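PDB 5HC8: prenyltransference for protein from Lavandula lanata, which probably joins two molecules of dimethylallyl diphosphate head-to-middle to form lavandulyl diphosphate, as a member of the cis-prenyltransferase family. Local coordinates for residues M81-K93 and L113-L127. Residues are numbered along the deposited sequence; the frame is centred on the assembly and turned at random.
Sequences MRIYEDFLRSDVK and LPEYLQDAISYAEGL
Tyr116 receives the guanidinium of Arg82 flat on one ring face: the two planes differ by 4°, and CZ of Arg82 lies over the face, 3.6 Å from the ring centroid of Tyr116, which meets the criteria for both a stack and a cation-pi interaction. The first torsion of Tyr116 (chi1 65°) sets CG between its own backbone N and carbonyl carbon, turning the ring to lie with Pro114 CB over the rim of one face and Arg82 over the other. Arg82 is also held from its own helix, where NH2 gives a 3.3 Å salt-bridge bond to the syn side of Glu85 OE2. With an alanine at Tyr116, the Arg82 guanidinium would probably lose the ring it lies on and, left with Glu85 alone of these two partners, be freer to swing on its long chain. Helices 74-89 and 115-128 belong to the alpha/beta fold of the cis-prenyltransferases; the axes of segments 81-89 and 115-127 run 20° from parallel and approach to 9.1 Å. Leu88 and Ala124 also touch Phe104 of edge strand 103-107, while Tyr84 reaches the bound 2-methylbuta-1,3-diene. Met81 brings CB to 3.1 Å from Tyr116 OH. It crosses Pro114 at about a right angle, CG to CG 3.7 Å, and its CE meets Leu113 CD2. Leu117 is a knob among Met81, Tyr84, Glu85 and Leu88, its CD2 3.6 Å from Met81 SD. Further along, Leu88 CD1 touches both Leu117 CD1 (3.7 Å) and Ile121 CG1 (3.5 Å).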
ATOM      1  N   MET A  81      25.942  -4.434  -2.455  1.00 34.77           N
ATOM      2  CA  MET A  81      26.357  -4.450  -1.069  1.00 34.21           C
ATOM      3  C   MET A  81      27.623  -3.624  -0.883  1.00 35.17           C
ATOM      4  O   MET A  81      27.789  -2.935   0.108  1.00 37.46           O
ATOM      5  CB  MET A  81      26.657  -5.882  -0.586  1.00 39.21           C
ATOM      6  CG  MET A  81      25.530  -6.911  -0.552  1.00 41.98           C
ATOM      7  SD  MET A  81      24.111  -6.366   0.355  1.00 41.69           S
ATOM      8  CE  MET A  81      23.141  -7.868   0.264  1.00 43.69           C
ATOM      9  N   ARG A  82      28.554  -3.729  -1.820  1.00 40.94           N
ATOM     10  CA  ARG A  82      29.851  -3.036  -1.690  1.00 40.89           C
ATOM     11  C   ARG A  82      29.677  -1.502  -1.835  1.00 36.92           C
ATOM     12  O   ARG A  82      30.247  -0.713  -1.106  1.00 36.84           O
ATOM     13  CB  ARG A  82      30.804  -3.618  -2.769  1.00 50.21           C
ATOM     14  CG  ARG A  82      32.212  -3.937  -2.342  1.00 57.78           C
ATOM     15  CD  ARG A  82      32.339  -5.277  -1.625  1.00 63.35           C
ATOM     16  NE  ARG A  82      32.976  -5.047  -0.318  1.00 69.50           N
ATOM     17  CZ  ARG A  82      33.559  -5.967   0.459  1.00 75.75           C
ATOM     18  NH1 ARG A  82      33.645  -7.244   0.086  1.00 77.00           N
ATOM     19  NH2 ARG A  82      34.069  -5.595   1.636  1.00 72.92           N
ATOM     20  N   ILE A  83      28.836  -1.098  -2.777  1.00 35.10           N
ATOM     21  CA  ILE A  83      28.529   0.276  -2.990  1.00 35.17           C
ATOM     22  C   ILE A  83      27.883   0.859  -1.770  1.00 36.27           C
ATOM     23  O   ILE A  83      28.157   2.025  -1.437  1.00 35.42           O
ATOM     24  CB  ILE A  83      27.534   0.423  -4.115  1.00 42.71           C
ATOM     25  CG1 ILE A  83      28.225   0.249  -5.439  1.00 49.99           C
ATOM     26  CG2 ILE A  83      26.962   1.812  -4.111  1.00 48.86           C
ATOM     27  CD1 ILE A  83      27.211   0.373  -6.568  1.00 62.24           C
ATOM     28  N   TYR A  84      27.029   0.068  -1.103  1.00 36.58           N
ATOM     29  CA  TYR A  84      26.368   0.572   0.095  1.00 35.04           C
ATOM     30  C   TYR A  84      27.371   0.727   1.238  1.00 37.15           C
ATOM     31  O   TYR A  84      27.255   1.639   2.042  1.00 36.24           O
ATOM     32  CB  TYR A  84      25.113  -0.256   0.496  1.00 34.78           C
ATOM     33  CG  TYR A  84      24.044  -0.217  -0.594  1.00 38.19           C
ATOM     34  CD1 TYR A  84      23.975   0.859  -1.482  1.00 39.32           C
ATOM     35  CD2 TYR A  84      23.154  -1.267  -0.788  1.00 38.86           C
ATOM     36  CE1 TYR A  84      23.059   0.886  -2.487  1.00 42.46           C
ATOM     37  CE2 TYR A  84      22.226  -1.214  -1.806  1.00 37.47           C
ATOM     38  CZ  TYR A  84      22.199  -0.138  -2.626  1.00 36.65           C
ATOM     39  OH  TYR A  84      21.293  -0.012  -3.673  1.00 57.10           O
ATOM     40  N   GLU A  85      28.329  -0.184   1.339  1.00 38.54           N
ATOM     41  CA  GLU A  85      29.362  -0.048   2.359  1.00 42.18           C
ATOM     42  C   GLU A  85      30.136   1.239   2.149  1.00 33.95           C
ATOM     43  O   GLU A  85      30.402   2.006   3.053  1.00 41.13           O
ATOM     44  CB  GLU A  85      30.338  -1.210   2.261  1.00 44.55           C
ATOM     45  CG  GLU A  85      31.465  -1.078   3.293  1.00 49.14           C
ATOM     46  CD  GLU A  85      32.514  -2.181   3.174  1.00 49.09           C
ATOM     47  OE1 GLU A  85      33.057  -2.605   4.207  1.00 55.51           O
ATOM     48  OE2 GLU A  85      32.754  -2.644   2.061  1.00 46.42           O
ATOM     49  N   ASP A  86      30.537   1.445   0.928  1.00 40.11           N
ATOM     50  CA  ASP A  86      31.244   2.644   0.579  1.00 39.33           C
ATOM     51  C   ASP A  86      30.405   3.882   0.881  1.00 43.88           C
ATOM     52  O   ASP A  86      30.951   4.892   1.359  1.00 43.32           O
ATOM     53  CB  ASP A  86      31.626   2.558  -0.899  1.00 44.12           C
ATOM     54  CG  ASP A  86      32.256   3.816  -1.420  1.00 57.73           C
ATOM     55  OD1 ASP A  86      33.337   4.180  -0.926  1.00 67.68           O
ATOM     56  OD2 ASP A  86      31.686   4.434  -2.346  1.00 66.38           O
ATOM     57  N   PHE A  87      29.081   3.840   0.596  1.00 39.40           N
ATOM     58  CA  PHE A  87      28.222   5.019   0.828  1.00 37.31           C
ATOM     59  C   PHE A  87      28.184   5.398   2.320  1.00 32.44           C
ATOM     60  O   PHE A  87      28.295   6.578   2.687  1.00 37.98           O
ATOM     61  CB  PHE A  87      26.790   4.779   0.253  1.00 37.45           C
ATOM     62  CG  PHE A  87      25.742   5.727   0.802  1.00 32.85           C
ATOM     63  CD1 PHE A  87      25.603   7.019   0.291  1.00 30.91           C
ATOM     64  CD2 PHE A  87      24.902   5.318   1.814  1.00 32.30           C
ATOM     65  CE1 PHE A  87      24.642   7.889   0.783  1.00 29.92           C
ATOM     66  CE2 PHE A  87      23.928   6.180   2.329  1.00 31.13           C
ATOM     67  CZ  PHE A  87      23.803   7.461   1.821  1.00 28.62           C
ATOM     68  N   LEU A  88      28.046   4.380   3.149  1.00 31.27           N
ATOM     69  CA  LEU A  88      27.989   4.452   4.594  1.00 38.53           C
ATOM     70  C   LEU A  88      29.346   4.866   5.190  1.00 48.73           C
ATOM     71  O   LEU A  88      29.425   5.584   6.211  1.00 44.81           O
ATOM     72  CB  LEU A  88      27.583   3.061   5.181  1.00 38.22           C
ATOM     73  CG  LEU A  88      26.146   2.597   4.932  1.00 42.65           C
ATOM     74  CD1 LEU A  88      25.886   1.196   5.491  1.00 45.43           C
ATOM     75  CD2 LEU A  88      25.149   3.564   5.554  1.00 44.64           C
ATOM     76  N   ARG A  89      30.406   4.411   4.539  1.00 48.66           N
ATOM     77  CA  ARG A  89      31.745   4.765   4.975  1.00 58.17           C
ATOM     78  C   ARG A  89      32.196   6.208   4.643  1.00 53.56           C
ATOM     79  O   ARG A  89      32.827   6.831   5.486  1.00 55.00           O
ATOM     80  CB  ARG A  89      32.743   3.667   4.566  1.00 56.90           C
ATOM     81  CG  ARG A  89      32.616   2.522   5.543  1.00 59.69           C
ATOM     82  CD  ARG A  89      33.532   1.340   5.283  1.00 69.78           C
ATOM     83  NE  ARG A  89      34.321   0.971   6.458  1.00 81.95           N
ATOM     84  CZ  ARG A  89      33.860   0.653   7.684  1.00 98.55           C
ATOM     85  NH1 ARG A  89      32.565   0.637   7.968  1.00 93.96           N
ATOM     86  NH2 ARG A  89      34.723   0.353   8.663  1.00107.59           N
ATOM     87  N   SER A  90      31.838   6.746   3.479  1.00 44.64           N
ATOM     88  CA  SER A  90      32.181   8.098   3.119  1.00 46.83           C
ATOM     89  C   SER A  90      31.024   9.090   3.318  1.00 46.45           C
ATOM     90  O   SER A  90      31.020   9.878   4.251  1.00 40.01           O
ATOM     91  CB  SER A  90      32.647   8.148   1.669  1.00 43.06           C
ATOM     92  OG  SER A  90      31.637   7.621   0.846  1.00 54.18           O
ATOM     93  N   ASP A  91      30.060   9.033   2.395  1.00 48.99           N
ATOM     94  CA  ASP A  91      28.962  10.002   2.318  1.00 42.10           C
ATOM     95  C   ASP A  91      28.215  10.097   3.622  1.00 34.47           C
ATOM     96  O   ASP A  91      27.964  11.186   4.113  1.00 34.80           O
ATOM     97  CB  ASP A  91      28.002   9.605   1.198  1.00 46.31           C
ATOM     98  CG  ASP A  91      28.634   9.710  -0.147  1.00 50.34           C
ATOM     99  OD1 ASP A  91      29.798  10.188  -0.203  1.00 53.77           O
ATOM    100  OD2 ASP A  91      27.977   9.365  -1.155  1.00 42.94           O
ATOM    101  N   VAL A  92      27.854   8.971   4.205  1.00 35.33           N
ATOM    102  CA  VAL A  92      27.093   9.050   5.420  1.00 37.28           C
ATOM    103  C   VAL A  92      27.915   9.572   6.585  1.00 40.25           C
ATOM    104  O   VAL A  92      27.392  10.320   7.429  1.00 37.64           O
ATOM    105  CB  VAL A  92      26.452   7.719   5.821  1.00 35.73           C
ATOM    106  CG1 VAL A  92      25.851   7.815   7.200  1.00 36.83           C
ATOM    107  CG2 VAL A  92      25.371   7.378   4.828  1.00 39.62           C
ATOM    108  N   LYS A  93      29.182   9.176   6.632  1.00 43.03           N
ATOM    109  CA  LYS A  93      30.080   9.706   7.674  1.00 46.73           C
ATOM    110  C   LYS A  93      30.137  11.257   7.544  1.00 42.71           C
ATOM    111  O   LYS A  93      29.999  11.983   8.541  1.00 46.67           O
ATOM    112  CB  LYS A  93      31.468   9.054   7.548  1.00 53.84           C
ATOM    113  CG  LYS A  93      32.600   9.841   8.208  1.00 62.20           C
ATOM    114  CD  LYS A  93      33.939   9.132   8.048  1.00 70.41           C
ATOM    115  CE  LYS A  93      34.931   9.589   9.118  1.00 79.77           C
ATOM    116  NZ  LYS A  93      36.317   9.656   8.581  1.00 80.85           N
ATOM    117  N   LEU A 113      22.572  -9.535   5.553  1.00 37.25           N
ATOM    118  CA  LEU A 113      23.593  -8.804   4.812  1.00 38.60           C
ATOM    119  C   LEU A 113      25.007  -9.335   5.129  1.00 42.06           C
ATOM    120  O   LEU A 113      25.199  -9.929   6.170  1.00 42.65           O
ATOM    121  CB  LEU A 113      23.542  -7.329   5.169  1.00 37.29           C
ATOM    122  CG  LEU A 113      22.134  -6.718   5.024  1.00 36.71           C
ATOM    123  CD1 LEU A 113      22.168  -5.349   5.671  1.00 34.02           C
ATOM    124  CD2 LEU A 113      21.752  -6.681   3.536  1.00 37.47           C
ATOM    125  N   PRO A 114      25.978  -9.085   4.244  1.00 41.33           N
ATOM    126  CA  PRO A 114      27.383  -9.356   4.562  1.00 45.07           C
ATOM    127  C   PRO A 114      27.844  -8.665   5.843  1.00 46.31           C
ATOM    128  O   PRO A 114      27.524  -7.463   6.109  1.00 38.42           O
ATOM    129  CB  PRO A 114      28.152  -8.763   3.384  1.00 45.22           C
ATOM    130  CG  PRO A 114      27.170  -8.482   2.313  1.00 46.61           C
ATOM    131  CD  PRO A 114      25.785  -8.584   2.881  1.00 41.87           C
ATOM    132  N   GLU A 115      28.665  -9.386   6.608  1.00 47.18           N
ATOM    133  CA  GLU A 115      29.114  -8.876   7.883  1.00 46.44           C
ATOM    134  C   GLU A 115      29.718  -7.499   7.732  1.00 39.69           C
ATOM    135  O   GLU A 115      29.552  -6.675   8.611  1.00 45.49           O
ATOM    136  CB  GLU A 115      30.156  -9.797   8.540  1.00 57.86           C
ATOM    137  CG  GLU A 115      29.619 -11.156   8.960  1.00 70.68           C
ATOM    138  CD  GLU A 115      28.896 -11.131  10.293  1.00 82.91           C
ATOM    139  OE1 GLU A 115      28.866 -10.072  10.958  1.00 85.53           O
ATOM    140  OE2 GLU A 115      28.362 -12.193  10.685  1.00101.18           O
ATOM    141  N   TYR A 116      30.450  -7.256   6.663  1.00 37.58           N
ATOM    142  CA  TYR A 116      31.046  -5.969   6.487  1.00 38.39           C
ATOM    143  C   TYR A 116      30.035  -4.816   6.372  1.00 42.41           C
ATOM    144  O   TYR A 116      30.356  -3.644   6.671  1.00 44.29           O
ATOM    145  CB  TYR A 116      31.948  -5.942   5.240  1.00 42.25           C
ATOM    146  CG  TYR A 116      31.294  -6.122   3.882  1.00 47.48           C
ATOM    147  CD1 TYR A 116      30.664  -5.051   3.223  1.00 52.11           C
ATOM    148  CD2 TYR A 116      31.348  -7.349   3.224  1.00 50.06           C
ATOM    149  CE1 TYR A 116      30.095  -5.213   1.958  1.00 44.88           C
ATOM    150  CE2 TYR A 116      30.778  -7.523   1.979  1.00 50.12           C
ATOM    151  CZ  TYR A 116      30.150  -6.455   1.343  1.00 47.55           C
ATOM    152  OH  TYR A 116      29.575  -6.677   0.112  1.00 44.64           O
ATOM    153  N   LEU A 117      28.860  -5.133   5.830  1.00 45.41           N
ATOM    154  CA  LEU A 117      27.822  -4.121   5.583  1.00 39.42           C
ATOM    155  C   LEU A 117      27.112  -3.888   6.870  1.00 39.50           C
ATOM    156  O   LEU A 117      26.781  -2.725   7.217  1.00 39.34           O
ATOM    157  CB  LEU A 117      26.835  -4.586   4.524  1.00 37.29           C
ATOM    158  CG  LEU A 117      25.680  -3.593   4.176  1.00 35.37           C
ATOM    159  CD1 LEU A 117      26.186  -2.198   4.032  1.00 33.71           C
ATOM    160  CD2 LEU A 117      25.075  -3.965   2.822  1.00 34.88           C
ATOM    161  N   GLN A 118      26.910  -4.972   7.607  1.00 36.71           N
ATOM    162  CA  GLN A 118      26.416  -4.866   8.954  1.00 39.32           C
ATOM    163  C   GLN A 118      27.284  -4.022   9.895  1.00 45.02           C
ATOM    164  O   GLN A 118      26.769  -3.332  10.804  1.00 40.64           O
ATOM    165  CB  GLN A 118      26.214  -6.225   9.554  1.00 37.78           C
ATOM    166  CG  GLN A 118      25.203  -7.075   8.844  1.00 39.00           C
ATOM    167  CD  GLN A 118      24.953  -8.356   9.615  1.00 44.94           C
ATOM    168  OE1 GLN A 118      24.671  -8.309  10.801  1.00 52.27           O
ATOM    169  NE2 GLN A 118      25.043  -9.496   8.953  1.00 46.00           N
ATOM    170  N   ASP A 119      28.590  -4.086   9.667  1.00 47.25           N
ATOM    171  CA  ASP A 119      29.547  -3.345  10.476  1.00 49.54           C
ATOM    172  C   ASP A 119      29.524  -1.896  10.070  1.00 44.58           C
ATOM    173  O   ASP A 119      29.612  -0.975  10.925  1.00 40.91           O
ATOM    174  CB  ASP A 119      30.985  -3.892  10.245  1.00 58.19           C
ATOM    175  CG  ASP A 119      31.220  -5.269  10.893  1.00 62.98           C
ATOM    176  OD1 ASP A 119      30.440  -5.660  11.810  1.00 60.17           O
ATOM    177  OD2 ASP A 119      32.214  -5.933  10.482  1.00 64.96           O
ATOM    178  N   ALA A 120      29.427  -1.669   8.760  1.00 41.62           N
ATOM    179  CA  ALA A 120      29.339  -0.290   8.272  1.00 42.22           C
ATOM    180  C   ALA A 120      28.075   0.472   8.762  1.00 38.38           C
ATOM    181  O   ALA A 120      28.127   1.673   9.111  1.00 39.08           O
ATOM    182  CB  ALA A 120      29.444  -0.271   6.763  1.00 46.15           C
ATOM    183  N   ILE A 121      26.967  -0.250   8.802  1.00 40.98           N
ATOM    184  CA  ILE A 121      25.714   0.220   9.383  1.00 40.27           C
ATOM    185  C   ILE A 121      25.944   0.526  10.874  1.00 38.42           C
ATOM    186  O   ILE A 121      25.695   1.637  11.306  1.00 36.73           O
ATOM    187  CB  ILE A 121      24.572  -0.841   9.203  1.00 37.26           C
ATOM    188  CG1 ILE A 121      24.109  -0.905   7.727  1.00 36.36           C
ATOM    189  CG2 ILE A 121      23.386  -0.535  10.087  1.00 36.79           C
ATOM    190  CD1 ILE A 121      23.333  -2.149   7.378  1.00 35.78           C
ATOM    191  N   SER A 122      26.442  -0.448  11.642  1.00 39.49           N
ATOM    192  CA  SER A 122      26.756  -0.207  13.066  1.00 41.55           C
ATOM    193  C   SER A 122      27.589   1.010  13.291  1.00 42.45           C
ATOM    194  O   SER A 122      27.331   1.788  14.198  1.00 43.02           O
ATOM    195  CB  SER A 122      27.494  -1.405  13.680  1.00 46.23           C
ATOM    196  OG  SER A 122      26.522  -2.370  14.072  1.00 48.10           O
ATOM    197  N   TYR A 123      28.576   1.207  12.444  1.00 44.54           N
ATOM    198  CA  TYR A 123      29.473   2.333  12.626  1.00 50.47           C
ATOM    199  C   TYR A 123      28.692   3.627  12.448  1.00 48.10           C
ATOM    200  O   TYR A 123      28.668   4.495  13.350  1.00 45.69           O
ATOM    201  CB  TYR A 123      30.671   2.243  11.653  1.00 53.94           C
ATOM    202  CG  TYR A 123      31.478   3.530  11.472  1.00 60.28           C
ATOM    203  CD1 TYR A 123      32.186   4.093  12.546  1.00 57.88           C
ATOM    204  CD2 TYR A 123      31.567   4.163  10.212  1.00 71.80           C
ATOM    205  CE1 TYR A 123      32.929   5.245  12.378  1.00 62.31           C
ATOM    206  CE2 TYR A 123      32.316   5.333  10.023  1.00 73.40           C
ATOM    207  CZ  TYR A 123      32.992   5.885  11.106  1.00 74.46           C
ATOM    208  OH  TYR A 123      33.747   7.055  10.944  1.00 72.79           O
ATOM    209  N   ALA A 124      28.000   3.749  11.312  1.00 44.10           N
ATOM    210  CA  ALA A 124      27.257   4.972  11.028  1.00 40.34           C
ATOM    211  C   ALA A 124      26.136   5.261  12.023  1.00 36.82           C
ATOM    212  O   ALA A 124      25.811   6.413  12.280  1.00 42.09           O
ATOM    213  CB  ALA A 124      26.729   4.985   9.580  1.00 42.01           C
ATOM    214  N   GLU A 125      25.543   4.230  12.586  1.00 35.30           N
ATOM    215  CA  GLU A 125      24.503   4.417  13.533  1.00 39.32           C
ATOM    216  C   GLU A 125      25.133   4.938  14.851  1.00 47.22           C
ATOM    217  O   GLU A 125      24.649   5.904  15.468  1.00 43.60           O
ATOM    218  CB  GLU A 125      23.766   3.079  13.773  1.00 39.35           C
ATOM    219  CG  GLU A 125      22.862   2.633  12.577  1.00 38.71           C
ATOM    220  CD  GLU A 125      21.975   1.442  12.895  1.00 41.80           C
ATOM    221  OE1 GLU A 125      20.843   1.272  12.337  1.00 33.45           O
ATOM    222  OE2 GLU A 125      22.447   0.608  13.686  1.00 41.91           O
ATOM    223  N   GLY A 126      26.214   4.278  15.271  1.00 44.85           N
ATOM    224  CA  GLY A 126      26.951   4.691  16.480  1.00 42.55           C
ATOM    225  C   GLY A 126      27.485   6.110  16.425  1.00 41.92           C
ATOM    226  O   GLY A 126      27.293   6.872  17.358  1.00 45.14           O
ATOM    227  N   LEU A 127      28.090   6.465  15.295  1.00 42.69           N
ATOM    228  CA  LEU A 127      28.591   7.816  15.033  1.00 48.55           C
ATOM    229  C   LEU A 127      27.507   8.902  15.104  1.00 47.19           C
ATOM    230  O   LEU A 127      27.788  10.070  15.404  1.00 48.73           O
ATOM    231  CB  LEU A 127      29.264   7.830  13.663  1.00 45.91           C
ATOM    232  CG  LEU A 127      30.120   9.006  13.252  1.00 55.55           C
ATOM    233  CD1 LEU A 127      31.462   8.865  13.966  1.00 56.94           C
ATOM    234  CD2 LEU A 127      30.315   9.102  11.734  1.00 51.42           C
TER